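Local structure of outer surface protein (1X7F) at residues N87-L92 with A166-H171; S107-F112 with L141-N146; D118-D123 with A132-N137. The protein is of unknown function but is probably a 6-phospho-N-acetylmuramidase, a glycosidase that splits N-acetylmuramic acid 6-phosphate from N-acetylglucosamine in cell-wall recycling. All coordinates share one frame; numbering follows the deposited sequence.

Contact 1 (N87-L92 with A166-H171)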
ATOM      1  N   ASN A  87       5.737   1.179  20.431  1.00 40.82           N
ATOM      2  CA  ASN A  87       4.699   2.068  19.888  1.00 41.22           C
ATOM      3  C   ASN A  87       3.880   1.487  18.720  1.00 41.35           C
ATOM      4  O   ASN A  87       3.600   2.162  17.722  1.00 41.47           O
ATOM      5  CB  ASN A  87       5.299   3.448  19.560  1.00 41.65           C
ATOM      6  CG  ASN A  87       6.123   4.022  20.716  1.00 43.10           C
ATOM      7  OD1 ASN A  87       7.345   4.149  20.617  1.00 45.53           O
ATOM      8  ND2 ASN A  87       5.458   4.344  21.823  1.00 44.11           N
ATOM      9  N   MET A  88       3.488   0.224  18.864  1.00 41.47           N
ATOM     10  CA  MET A  88       2.744  -0.471  17.818  1.00 41.35           C
ATOM     11  C   MET A  88       1.301  -0.714  18.227  1.00 40.76           C
ATOM     12  O   MET A  88       1.030  -1.236  19.306  1.00 40.98           O
ATOM     13  CB  MET A  88       3.415  -1.795  17.450  1.00 41.51           C
ATOM     14  CG  MET A  88       4.860  -1.659  17.040  1.00 39.47           C
ATOM     15  SD  MET A  88       5.204  -2.690  15.627  1.00 44.49           S
ATOM     16  CE  MET A  88       6.972  -2.786  15.756  1.00 45.34           C
ATOM     17  N   GLU A  89       0.385  -0.321  17.352  1.00 40.18           N
ATOM     18  CA  GLU A  89      -1.042  -0.497  17.559  1.00 40.58           C
ATOM     19  C   GLU A  89      -1.411  -1.967  17.329  1.00 39.62           C
ATOM     20  O   GLU A  89      -1.154  -2.503  16.266  1.00 38.86           O
ATOM     21  CB  GLU A  89      -1.791   0.394  16.568  1.00 40.23           C
ATOM     22  CG  GLU A  89      -3.288   0.534  16.804  1.00 43.07           C
ATOM     23  CD  GLU A  89      -4.011   1.119  15.602  1.00 42.73           C
ATOM     24  OE1 GLU A  89      -3.369   1.272  14.540  1.00 44.69           O
ATOM     25  OE2 GLU A  89      -5.220   1.430  15.712  1.00 45.96           O
ATOM     26  N   VAL A  90      -2.019  -2.609  18.329  1.00 39.59           N
ATOM     27  CA  VAL A  90      -2.309  -4.048  18.254  1.00 38.46           C
ATOM     28  C   VAL A  90      -3.798  -4.336  18.016  1.00 38.33           C
ATOM     29  O   VAL A  90      -4.647  -3.994  18.843  1.00 37.93           O
ATOM     30  CB  VAL A  90      -1.777  -4.810  19.510  1.00 38.49           C
ATOM     31  CG1 VAL A  90      -2.192  -6.278  19.485  1.00 38.40           C
ATOM     32  CG2 VAL A  90      -0.257  -4.693  19.617  1.00 36.51           C
ATOM     33  N   ILE A  91      -4.100  -4.955  16.876  1.00 38.13           N
ATOM     34  CA  ILE A  91      -5.461  -5.412  16.581  1.00 38.53           C
ATOM     35  C   ILE A  91      -5.538  -6.943  16.676  1.00 39.84           C
ATOM     36  O   ILE A  91      -4.821  -7.657  15.964  1.00 38.24           O
ATOM     37  CB  ILE A  91      -5.964  -4.889  15.202  1.00 37.97           C
ATOM     38  CG1 ILE A  91      -5.875  -3.350  15.112  1.00 37.09           C
ATOM     39  CG2 ILE A  91      -7.387  -5.374  14.913  1.00 37.36           C
ATOM     40  CD1 ILE A  91      -6.663  -2.574  16.204  1.00 35.09           C
ATOM     41  N   LEU A  92      -6.395  -7.422  17.583  1.00 41.14           N
ATOM     42  CA  LEU A  92      -6.622  -8.858  17.798  1.00 43.96           C
ATOM     43  C   LEU A  92      -7.778  -9.425  16.982  1.00 45.32           C
ATOM     44  O   LEU A  92      -8.891  -8.903  17.009  1.00 44.75           O
ATOM     45  CB  LEU A  92      -6.882  -9.161  19.277  1.00 43.90           C
ATOM     46  CG  LEU A  92      -5.804  -9.861  20.112  1.00 45.75           C
ATOM     47  CD1 LEU A  92      -6.223  -9.873  21.579  1.00 46.34           C
ATOM     48  CD2 LEU A  92      -5.544 -11.292  19.630  1.00 46.96           C
ATOM     49  N   ALA A 166     -14.706   5.150  17.176  1.00 37.88           N
ATOM     50  CA  ALA A 166     -14.119   3.886  17.641  1.00 37.37           C
ATOM     51  C   ALA A 166     -13.911   2.870  16.498  1.00 37.21           C
ATOM     52  O   ALA A 166     -13.144   1.909  16.633  1.00 37.61           O
ATOM     53  CB  ALA A 166     -14.964   3.284  18.766  1.00 37.07           C
ATOM     54  N   LEU A 167     -14.569   3.104  15.363  1.00 36.51           N
ATOM     55  CA  LEU A 167     -14.471   2.210  14.211  1.00 35.87           C
ATOM     56  C   LEU A 167     -13.216   2.403  13.352  1.00 35.57           C
ATOM     57  O   LEU A 167     -12.783   3.530  13.099  1.00 35.13           O
ATOM     58  CB  LEU A 167     -15.715   2.342  13.324  1.00 36.06           C
ATOM     59  CG  LEU A 167     -17.071   1.919  13.898  1.00 36.95           C
ATOM     60  CD1 LEU A 167     -18.188   2.249  12.917  1.00 37.93           C
ATOM     61  CD2 LEU A 167     -17.092   0.436  14.268  1.00 36.69           C
ATOM     62  N   ILE A 168     -12.630   1.278  12.943  1.00 35.00           N
ATOM     63  CA  ILE A 168     -11.659   1.207  11.849  1.00 34.87           C
ATOM     64  C   ILE A 168     -12.075   0.047  10.928  1.00 35.04           C
ATOM     65  O   ILE A 168     -13.021  -0.691  11.236  1.00 35.01           O
ATOM     66  CB  ILE A 168     -10.182   1.049  12.353  1.00 34.93           C
ATOM     67  CG1 ILE A 168     -10.012  -0.196  13.236  1.00 35.09           C
ATOM     68  CG2 ILE A 168      -9.717   2.322  13.091  1.00 35.86           C
ATOM     69  CD1 ILE A 168      -8.571  -0.472  13.662  1.00 34.61           C
ATOM     70  N   GLY A 169     -11.386  -0.099   9.802  1.00 34.45           N
ATOM     71  CA  GLY A 169     -11.693  -1.140   8.856  1.00 34.64           C
ATOM     72  C   GLY A 169     -10.453  -1.813   8.296  1.00 35.54           C
ATOM     73  O   GLY A 169      -9.442  -1.155   8.021  1.00 36.00           O
ATOM     74  N   CYS A 170     -10.528  -3.129   8.120  1.00 34.71           N
ATOM     75  CA  CYS A 170      -9.469  -3.846   7.429  1.00 34.49           C
ATOM     76  C   CYS A 170     -10.058  -4.916   6.528  1.00 33.99           C
ATOM     77  O   CYS A 170     -10.968  -5.645   6.917  1.00 34.08           O
ATOM     78  CB  CYS A 170      -8.465  -4.447   8.417  1.00 33.31           C
ATOM     79  SG  CYS A 170      -7.046  -5.253   7.654  1.00 36.59           S
ATOM     80  N   HIS A 171      -9.527  -4.987   5.314  1.00 33.91           N
ATOM     81  CA  HIS A 171      -9.873  -6.021   4.358  1.00 33.40           C
ATOM     82  C   HIS A 171      -9.448  -7.401   4.840  1.00 33.75           C
ATOM     83  O   HIS A 171      -8.595  -7.502   5.730  1.00 33.70           O
ATOM     84  CB  HIS A 171      -9.158  -5.742   3.057  1.00 33.00           C
ATOM     85  CG  HIS A 171      -9.879  -4.799   2.155  1.00 31.95           C
ATOM     86  ND1 HIS A 171     -10.885  -5.208   1.304  1.00 30.70           N
ATOM     87  CD2 HIS A 171      -9.703  -3.477   1.928  1.00 30.98           C
ATOM     88  CE1 HIS A 171     -11.316  -4.172   0.608  1.00 30.59           C
ATOM     89  NE2 HIS A 171     -10.620  -3.108   0.976  1.00 33.45           N
TER

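Contact 2 (S107-F112 with L141-N146)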
ATOM      1  N   SER A 107     -20.046  -9.367  25.069  1.00 56.71           N
ATOM      2  CA  SER A 107     -19.602  -7.970  25.022  1.00 56.04           C
ATOM      3  C   SER A 107     -19.180  -7.473  26.415  1.00 55.58           C
ATOM      4  O   SER A 107     -19.683  -6.466  26.936  1.00 55.22           O
ATOM      5  CB  SER A 107     -20.642  -7.064  24.348  1.00 56.17           C
ATOM      6  OG  SER A 107     -20.587  -7.208  22.937  1.00 55.04           O
ATOM      7  N   ASP A 108     -18.282  -8.255  27.016  1.00 54.88           N
ATOM      8  CA  ASP A 108     -17.365  -7.805  28.050  1.00 53.84           C
ATOM      9  C   ASP A 108     -15.985  -7.917  27.401  1.00 52.80           C
ATOM     10  O   ASP A 108     -15.283  -8.922  27.558  1.00 52.82           O
ATOM     11  CB  ASP A 108     -17.466  -8.686  29.299  1.00 53.86           C
ATOM     12  CG  ASP A 108     -18.710  -8.390  30.123  1.00 55.34           C
ATOM     13  OD1 ASP A 108     -19.425  -7.418  29.784  1.00 57.00           O
ATOM     14  OD2 ASP A 108     -19.053  -9.064  31.132  1.00 55.52           O
ATOM     15  N   LEU A 109     -15.613  -6.887  26.644  1.00 51.28           N
ATOM     16  CA  LEU A 109     -14.361  -6.895  25.894  1.00 50.04           C
ATOM     17  C   LEU A 109     -13.133  -6.656  26.787  1.00 49.20           C
ATOM     18  O   LEU A 109     -12.055  -6.283  26.299  1.00 49.25           O
ATOM     19  CB  LEU A 109     -14.414  -5.896  24.728  1.00 49.98           C
ATOM     20  CG  LEU A 109     -15.614  -5.949  23.766  1.00 49.41           C
ATOM     21  CD1 LEU A 109     -15.494  -4.850  22.717  1.00 50.23           C
ATOM     22  CD2 LEU A 109     -15.764  -7.316  23.101  1.00 47.47           C
ATOM     23  N   SER A 110     -13.310  -6.904  28.089  1.00 47.96           N
ATOM     24  CA  SER A 110     -12.272  -6.711  29.106  1.00 46.83           C
ATOM     25  C   SER A 110     -11.064  -7.622  28.907  1.00 46.20           C
ATOM     26  O   SER A 110      -9.922  -7.186  29.088  1.00 46.12           O
ATOM     27  CB  SER A 110     -12.852  -6.900  30.518  1.00 46.79           C
ATOM     28  OG  SER A 110     -13.798  -7.963  30.566  1.00 46.17           O
ATOM     29  N   PHE A 111     -11.314  -8.875  28.524  1.00 45.54           N
ATOM     30  CA  PHE A 111     -10.233  -9.829  28.246  1.00 45.51           C
ATOM     31  C   PHE A 111      -9.236  -9.309  27.191  1.00 45.70           C
ATOM     32  O   PHE A 111      -8.028  -9.534  27.315  1.00 45.71           O
ATOM     33  CB  PHE A 111     -10.792 -11.199  27.834  1.00 45.59           C
ATOM     34  CG  PHE A 111      -9.726 -12.193  27.422  1.00 45.39           C
ATOM     35  CD1 PHE A 111      -8.976 -12.872  28.386  1.00 45.57           C
ATOM     36  CD2 PHE A 111      -9.463 -12.438  26.070  1.00 46.34           C
ATOM     37  CE1 PHE A 111      -7.983 -13.782  28.011  1.00 45.43           C
ATOM     38  CE2 PHE A 111      -8.469 -13.345  25.684  1.00 47.08           C
ATOM     39  CZ  PHE A 111      -7.731 -14.022  26.662  1.00 45.62           C
ATOM     40  N   PHE A 112      -9.744  -8.623  26.165  1.00 45.39           N
ATOM     41  CA  PHE A 112      -8.889  -8.032  25.132  1.00 45.90           C
ATOM     42  C   PHE A 112      -8.115  -6.826  25.672  1.00 45.91           C
ATOM     43  O   PHE A 112      -6.963  -6.596  25.291  1.00 45.60           O
ATOM     44  CB  PHE A 112      -9.707  -7.644  23.889  1.00 46.13           C
ATOM     45  CG  PHE A 112     -10.639  -8.740  23.412  1.00 47.08           C
ATOM     46  CD1 PHE A 112     -10.133  -9.930  22.881  1.00 47.88           C
ATOM     47  CD2 PHE A 112     -12.025  -8.584  23.496  1.00 48.02           C
ATOM     48  CE1 PHE A 112     -10.995 -10.948  22.446  1.00 48.55           C
ATOM     49  CE2 PHE A 112     -12.896  -9.597  23.062  1.00 48.37           C
ATOM     50  CZ  PHE A 112     -12.380 -10.781  22.537  1.00 47.84           C
ATOM     51  N   LEU A 141     -11.338   0.486  23.340  1.00 36.80           N
ATOM     52  CA  LEU A 141     -10.956  -0.447  22.284  1.00 36.42           C
ATOM     53  C   LEU A 141     -11.531  -0.041  20.931  1.00 35.94           C
ATOM     54  O   LEU A 141     -12.680   0.393  20.838  1.00 35.91           O
ATOM     55  CB  LEU A 141     -11.386  -1.868  22.658  1.00 36.67           C
ATOM     56  CG  LEU A 141     -10.602  -2.537  23.794  1.00 37.09           C
ATOM     57  CD1 LEU A 141     -11.400  -3.663  24.436  1.00 36.06           C
ATOM     58  CD2 LEU A 141      -9.255  -3.050  23.288  1.00 37.98           C
ATOM     59  N   LYS A 142     -10.712  -0.161  19.890  1.00 35.81           N
ATOM     60  CA  LYS A 142     -11.153   0.064  18.515  1.00 35.89           C
ATOM     61  C   LYS A 142     -11.935  -1.150  18.023  1.00 35.59           C
ATOM     62  O   LYS A 142     -11.574  -2.287  18.331  1.00 35.48           O
ATOM     63  CB  LYS A 142      -9.956   0.299  17.586  1.00 35.90           C
ATOM     64  CG  LYS A 142      -9.206   1.605  17.793  1.00 37.53           C
ATOM     65  CD  LYS A 142      -9.940   2.798  17.183  1.00 38.76           C
ATOM     66  CE  LYS A 142      -9.372   4.115  17.685  1.00 38.99           C
ATOM     67  NZ  LYS A 142      -9.448   4.212  19.167  1.00 39.92           N
ATOM     68  N   ILE A 143     -13.009  -0.913  17.275  1.00 35.13           N
ATOM     69  CA  ILE A 143     -13.745  -2.004  16.639  1.00 34.26           C
ATOM     70  C   ILE A 143     -13.405  -2.017  15.156  1.00 34.39           C
ATOM     71  O   ILE A 143     -13.844  -1.142  14.409  1.00 33.97           O
ATOM     72  CB  ILE A 143     -15.287  -1.884  16.856  1.00 34.26           C
ATOM     73  CG1 ILE A 143     -15.658  -1.620  18.337  1.00 32.65           C
ATOM     74  CG2 ILE A 143     -16.008  -3.113  16.285  1.00 33.88           C
ATOM     75  CD1 ILE A 143     -15.174  -2.658  19.346  1.00 30.56           C
ATOM     76  N   GLU A 144     -12.607  -3.002  14.746  1.00 34.35           N
ATOM     77  CA  GLU A 144     -12.234  -3.163  13.340  1.00 34.97           C
ATOM     78  C   GLU A 144     -13.269  -3.975  12.559  1.00 34.48           C
ATOM     79  O   GLU A 144     -13.594  -5.104  12.920  1.00 34.90           O
ATOM     80  CB  GLU A 144     -10.845  -3.783  13.192  1.00 34.87           C
ATOM     81  CG  GLU A 144     -10.385  -3.850  11.741  1.00 37.34           C
ATOM     82  CD  GLU A 144      -8.899  -4.076  11.608  1.00 41.51           C
ATOM     83  OE1 GLU A 144      -8.161  -3.091  11.436  1.00 45.51           O
ATOM     84  OE2 GLU A 144      -8.461  -5.235  11.669  1.00 45.53           O
ATOM     85  N   LEU A 145     -13.787  -3.375  11.495  1.00 33.97           N
ATOM     86  CA  LEU A 145     -14.774  -4.023  10.648  1.00 33.75           C
ATOM     87  C   LEU A 145     -14.116  -4.593   9.390  1.00 34.04           C
ATOM     88  O   LEU A 145     -13.043  -4.146   8.976  1.00 34.05           O
ATOM     89  CB  LEU A 145     -15.878  -3.038  10.256  1.00 32.94           C
ATOM     90  CG  LEU A 145     -16.639  -2.296  11.357  1.00 31.87           C
ATOM     91  CD1 LEU A 145     -17.474  -1.220  10.717  1.00 29.99           C
ATOM     92  CD2 LEU A 145     -17.513  -3.236  12.194  1.00 28.94           C
ATOM     93  N   ASN A 146     -14.774  -5.582   8.799  1.00 33.55           N
ATOM     94  CA  ASN A 146     -14.344  -6.166   7.540  1.00 34.63           C
ATOM     95  C   ASN A 146     -14.744  -5.238   6.395  1.00 34.46           C
ATOM     96  O   ASN A 146     -15.930  -5.011   6.160  1.00 35.09           O
ATOM     97  CB  ASN A 146     -14.993  -7.557   7.363  1.00 33.83           C
ATOM     98  CG  ASN A 146     -14.327  -8.396   6.269  1.00 35.57           C
ATOM     99  OD1 ASN A 146     -13.624  -7.884   5.385  1.00 36.71           O
ATOM    100  ND2 ASN A 146     -14.532  -9.694   6.342  1.00 34.48           N
TER

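Contact 3 (D118-D123 with A132-N137)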
ATOM      1  N   ASP A 118      -5.311  -3.023  21.309  1.00 39.54           N
ATOM      2  CA  ASP A 118      -5.831  -1.683  21.045  1.00 38.95           C
ATOM      3  C   ASP A 118      -7.198  -1.746  20.382  1.00 38.17           C
ATOM      4  O   ASP A 118      -7.938  -0.756  20.362  1.00 37.42           O
ATOM      5  CB  ASP A 118      -4.842  -0.906  20.171  1.00 39.19           C
ATOM      6  CG  ASP A 118      -3.550  -0.591  20.902  1.00 39.61           C
ATOM      7  OD1 ASP A 118      -3.558   0.339  21.730  1.00 43.57           O
ATOM      8  OD2 ASP A 118      -2.485  -1.220  20.726  1.00 39.48           O
ATOM      9  N   GLY A 119      -7.516  -2.921  19.840  1.00 37.53           N
ATOM     10  CA  GLY A 119      -8.770  -3.155  19.143  1.00 36.23           C
ATOM     11  C   GLY A 119      -8.987  -4.610  18.790  1.00 35.98           C
ATOM     12  O   GLY A 119      -8.101  -5.443  18.962  1.00 34.62           O
ATOM     13  N   ILE A 120     -10.188  -4.904  18.306  1.00 36.56           N
ATOM     14  CA  ILE A 120     -10.561  -6.246  17.878  1.00 37.69           C
ATOM     15  C   ILE A 120     -11.179  -6.202  16.492  1.00 38.51           C
ATOM     16  O   ILE A 120     -11.875  -5.242  16.148  1.00 38.13           O
ATOM     17  CB  ILE A 120     -11.551  -6.922  18.873  1.00 37.32           C
ATOM     18  CG1 ILE A 120     -12.681  -5.964  19.260  1.00 36.54           C
ATOM     19  CG2 ILE A 120     -10.811  -7.467  20.094  1.00 37.01           C
ATOM     20  CD1 ILE A 120     -13.944  -6.675  19.668  1.00 38.41           C
ATOM     21  N   ARG A 121     -10.921  -7.247  15.706  1.00 39.90           N
ATOM     22  CA  ARG A 121     -11.539  -7.378  14.398  1.00 41.58           C
ATOM     23  C   ARG A 121     -12.834  -8.169  14.472  1.00 42.50           C
ATOM     24  O   ARG A 121     -12.945  -9.160  15.208  1.00 42.34           O
ATOM     25  CB  ARG A 121     -10.577  -7.990  13.379  1.00 42.29           C
ATOM     26  CG  ARG A 121     -11.051  -7.825  11.933  1.00 44.90           C
ATOM     27  CD  ARG A 121      -9.947  -7.823  10.892  1.00 48.92           C
ATOM     28  NE  ARG A 121     -10.478  -7.665   9.541  1.00 49.38           N
ATOM     29  CZ  ARG A 121     -10.992  -8.661   8.835  1.00 49.34           C
ATOM     30  NH1 ARG A 121     -11.042  -9.878   9.352  1.00 51.80           N
ATOM     31  NH2 ARG A 121     -11.453  -8.450   7.615  1.00 48.17           N
ATOM     32  N   LEU A 122     -13.831  -7.678  13.742  1.00 43.45           N
ATOM     33  CA  LEU A 122     -15.069  -8.407  13.520  1.00 44.02           C
ATOM     34  C   LEU A 122     -15.024  -8.914  12.082  1.00 44.92           C
ATOM     35  O   LEU A 122     -15.491  -8.251  11.151  1.00 44.49           O
ATOM     36  CB  LEU A 122     -16.293  -7.527  13.776  1.00 43.32           C
ATOM     37  CG  LEU A 122     -16.504  -6.989  15.195  1.00 43.12           C
ATOM     38  CD1 LEU A 122     -17.808  -6.228  15.257  1.00 40.76           C
ATOM     39  CD2 LEU A 122     -16.477  -8.095  16.245  1.00 43.36           C
ATOM     40  N   ASP A 123     -14.417 -10.088  11.928  1.00 46.21           N
ATOM     41  CA  ASP A 123     -14.250 -10.763  10.646  1.00 47.63           C
ATOM     42  C   ASP A 123     -15.610 -11.027   9.975  1.00 47.56           C
ATOM     43  O   ASP A 123     -15.785 -10.818   8.768  1.00 47.14           O
ATOM     44  CB  ASP A 123     -13.493 -12.074  10.885  1.00 48.64           C
ATOM     45  CG  ASP A 123     -13.067 -12.752   9.602  1.00 50.96           C
ATOM     46  OD1 ASP A 123     -12.699 -12.038   8.643  1.00 52.07           O
ATOM     47  OD2 ASP A 123     -13.056 -13.999   9.472  1.00 53.86           O
ATOM     48  N   ALA A 132     -22.586  -1.399  16.817  1.00 38.09           N
ATOM     49  CA  ALA A 132     -22.853  -0.079  17.394  1.00 38.29           C
ATOM     50  C   ALA A 132     -22.594  -0.012  18.899  1.00 38.23           C
ATOM     51  O   ALA A 132     -21.913   0.934  19.367  1.00 38.56           O
ATOM     52  CB  ALA A 132     -24.285   0.357  17.086  1.00 38.20           C
ATOM     53  N   LYS A 133     -23.130  -1.012  19.645  1.00 38.05           N
ATOM     54  CA  LYS A 133     -22.971  -1.060  21.102  1.00 38.40           C
ATOM     55  C   LYS A 133     -21.534  -1.328  21.540  1.00 38.12           C
ATOM     56  O   LYS A 133     -21.110  -0.895  22.620  1.00 37.92           O
ATOM     57  CB  LYS A 133     -23.904  -2.102  21.730  1.00 38.52           C
ATOM     58  CG  LYS A 133     -25.303  -1.579  22.030  1.00 40.50           C
ATOM     59  CD  LYS A 133     -26.365  -2.312  21.225  1.00 43.59           C
ATOM     60  CE  LYS A 133     -26.852  -3.564  21.971  1.00 44.45           C
ATOM     61  NZ  LYS A 133     -27.402  -4.571  21.016  1.00 46.75           N
ATOM     62  N   MET A 134     -20.791  -2.046  20.697  1.00 38.38           N
ATOM     63  CA  MET A 134     -19.393  -2.368  20.987  1.00 38.71           C
ATOM     64  C   MET A 134     -18.467  -1.149  20.905  1.00 38.14           C
ATOM     65  O   MET A 134     -17.435  -1.100  21.593  1.00 38.72           O
ATOM     66  CB  MET A 134     -18.896  -3.482  20.061  1.00 38.31           C
ATOM     67  CG  MET A 134     -19.460  -4.852  20.400  1.00 38.48           C
ATOM     68  SD  MET A 134     -19.107  -6.074  19.124  1.00 40.48           S
ATOM     69  CE  MET A 134     -17.404  -6.505  19.511  1.00 38.62           C
ATOM     70  N   THR A 135     -18.844  -0.172  20.072  1.00 37.50           N
ATOM     71  CA  THR A 135     -18.067   1.066  19.920  1.00 36.50           C
ATOM     72  C   THR A 135     -18.132   1.932  21.180  1.00 36.82           C
ATOM     73  O   THR A 135     -17.318   2.845  21.353  1.00 36.49           O
ATOM     74  CB  THR A 135     -18.528   1.881  18.683  1.00 36.45           C
ATOM     75  OG1 THR A 135     -19.851   2.391  18.888  1.00 34.01           O
ATOM     76  CG2 THR A 135     -18.677   0.994  17.464  1.00 35.45           C
ATOM     77  N   ASN A 136     -19.104   1.637  22.049  1.00 36.87           N
ATOM     78  CA  ASN A 136     -19.256   2.329  23.333  1.00 37.07           C
ATOM     79  C   ASN A 136     -18.595   1.582  24.499  1.00 36.61           C
ATOM     80  O   ASN A 136     -18.931   1.827  25.657  1.00 36.20           O
ATOM     81  CB  ASN A 136     -20.743   2.579  23.656  1.00 37.52           C
ATOM     82  CG  ASN A 136     -21.455   3.395  22.576  1.00 39.22           C
ATOM     83  OD1 ASN A 136     -20.777   4.331  21.849  1.00 41.67           O
ATOM     84  ND2 ASN A 136     -22.845   3.065  22.466  1.00 42.28           N
ATOM     85  N   ASN A 137     -17.669   0.671  24.193  1.00 36.37           N
ATOM     86  CA  ASN A 137     -16.965  -0.088  25.232  1.00 36.21           C
ATOM     87  C   ASN A 137     -16.113   0.818  26.139  1.00 36.36           C
ATOM     88  O   ASN A 137     -15.497   1.776  25.658  1.00 36.57           O
ATOM     89  CB  ASN A 137     -16.152  -1.249  24.625  1.00 35.61           C
ATOM     90  CG  ASN A 137     -14.810  -0.808  24.061  1.00 35.13           C
ATOM     91  OD1 ASN A 137     -13.824  -0.691  24.806  1.00 34.21           O
ATOM     92  ND2 ASN A 137     -14.757  -0.589  22.737  1.00 32.85           N
TER

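Contact 1 (N87-L92 with A166-H171)
I91 and I168 meet end to end, their terminal methyls I91 CD1 and I168 CD1 lying 3.8 Å apart, and this is the one apolar contact between 87-92 and 166-171. I91 CG1 follows at 4.2 Å from I168 CD1, so the I168 methyl rests against the outermost bond of I91 and not on its last atom alone. The E89 carboxylate stands beside the pair, but E89 OE2 comes no nearer than 4.4 Å to I168 CD1, a loose approach. I168 presents its methyl by placing CG1 between its backbone N and carbonyl carbon (chi1 57°) and then running straight out (chi2 175°). I91 instead folds back at its second torsion (chi2 -58°). No backbone bond links the segments: even the nearest CA atoms, those of I91 and C170, are 10.1 Å apart. That spacing is what a (βα)8, or TIM, barrel gives, for 89-94 and 167-170 are its third and sixth strands, and E89, I91 and I168 point into the interior and meet across it.

The next shell fills in round them: E144, on the strand beside 167-170, is touched by both I91 and I168, I168 also packs on R57, and E89 OE1 forms salt bridges with R199 and K28 that probably offset its charge beside the isoleucines. Backbone bonds from E89 and I91 to strand 55-62 fix where these two side chains leave the wall.

Contact 2 (S107-F112 with L141-N146)
L109 and L141 make the main apolar contact between 107-112 and 141-146. One branch of L141 does the touching: its CD1 lies 3.8 Å from L109 CB and 4.4 Å from F112 CB, settling against the start of helix 110-115, where L109 and F112, three residues apart, both turn their CB toward the strand. L109 sends its own branch further on, over the strand, where L109 CD1 meets I143 CD1 at 4.0 Å with the two side chains crossing at about a right angle. With CG of L109 beside the backbone N (chi1 -51°), that branch is carried past L141 to reach I143. F112 contributes little more than its CB; the ring turns back from the strand, and L109 CB lies in its plane, at the edge.

No hydrogen bond crosses the contact; L141 CD1 lies 3.3 Å from L109 O, an oxygen that accepts a weak backbone bond from F112 N in the first turn of the helix. L109 holds the N-cap position, and just there S110 OG makes another weak bond, 3.5 Å long, back to D108 O; both bonds are local to 107-112.

L109 further packs on I120 and M134, and I143 on L167 and L122. Such aliphatic packing, between the outward face of a parallel strand and the helical layer around it, is characteristic of the wall of a TIM barrel.

Contact 3 (D118-D123 with A132-N137)
I120 and M134 mark the closest approach of the two backbones, with I120 CA and M134 CA 10.1 Å apart. I120 lies on strand 119-122, and M134 on helix 129-134, from which the chain enters a type I turn running from M134 to N137. That turn is bonded twice over to one oxygen: M134 O accepts N137 N at 3.2 Å and N137 ND2 at 3.0 Å. The side-chain bond is nearly straight (163° at the hydrogen), lies in the N137 amide plane and runs almost along the C=O axis. ND2 donates to L141 O as well, so the amide joins the turn to the start of the next strand. Within the turn, T135 OG1 is 2.6 Å from A132 O, donating back to the helix while accepting from N163 N.

Across the contact the work is done by the end of M134. Its chain runs out and then bends at the sulfur (chi3 80°), which brings the methyl down onto the strand. M134 CE sits 3.5 Å from I120 CD1, a tight fit with the side chains crossing at about a right angle, and 3.7 Å from L122 CD2, which it meets tip to tip. The other L122 methyl, CD1, lies 4.1 Å from M134 SD, so L122 meets the thioether with both branches.

R121, between I120 and L122 in the strand, faces the barrel interior instead. Its NH1 forms a salt bridge with D123 OD1 at 2.8 Å, reaching the carboxylate from 38° above its plane, while NH2 bonds to C170 O and N172 OD1. A buried methionine covering alternate strand residues here joins the first strand and the helix of a β-α-β crossover, the repeating unit of the TIM barrel.

How the contacts relate
From the N terminus the chain passes 87-92, 107-112 and 118-123, then returns to them in reverse order: 132-137 closes contact 3 first, 141-146 closes contact 2 round it, and 166-171 closes contact 1 round both. None cross. Strands 89-94, 119-122, 142-146 and 167-170 stand side by side in that order, stitched by probable backbone bonds such as V90 O to D118 N, E144 N to I120 O and I168 O to L145 N. Contact 1 reaches across the barrel interior, between two strands that are not neighbours. Contacts 2 and 3, centred about 4 Å apart, share the outer side of the wall, where they fasten helices 110-115 and 129-134.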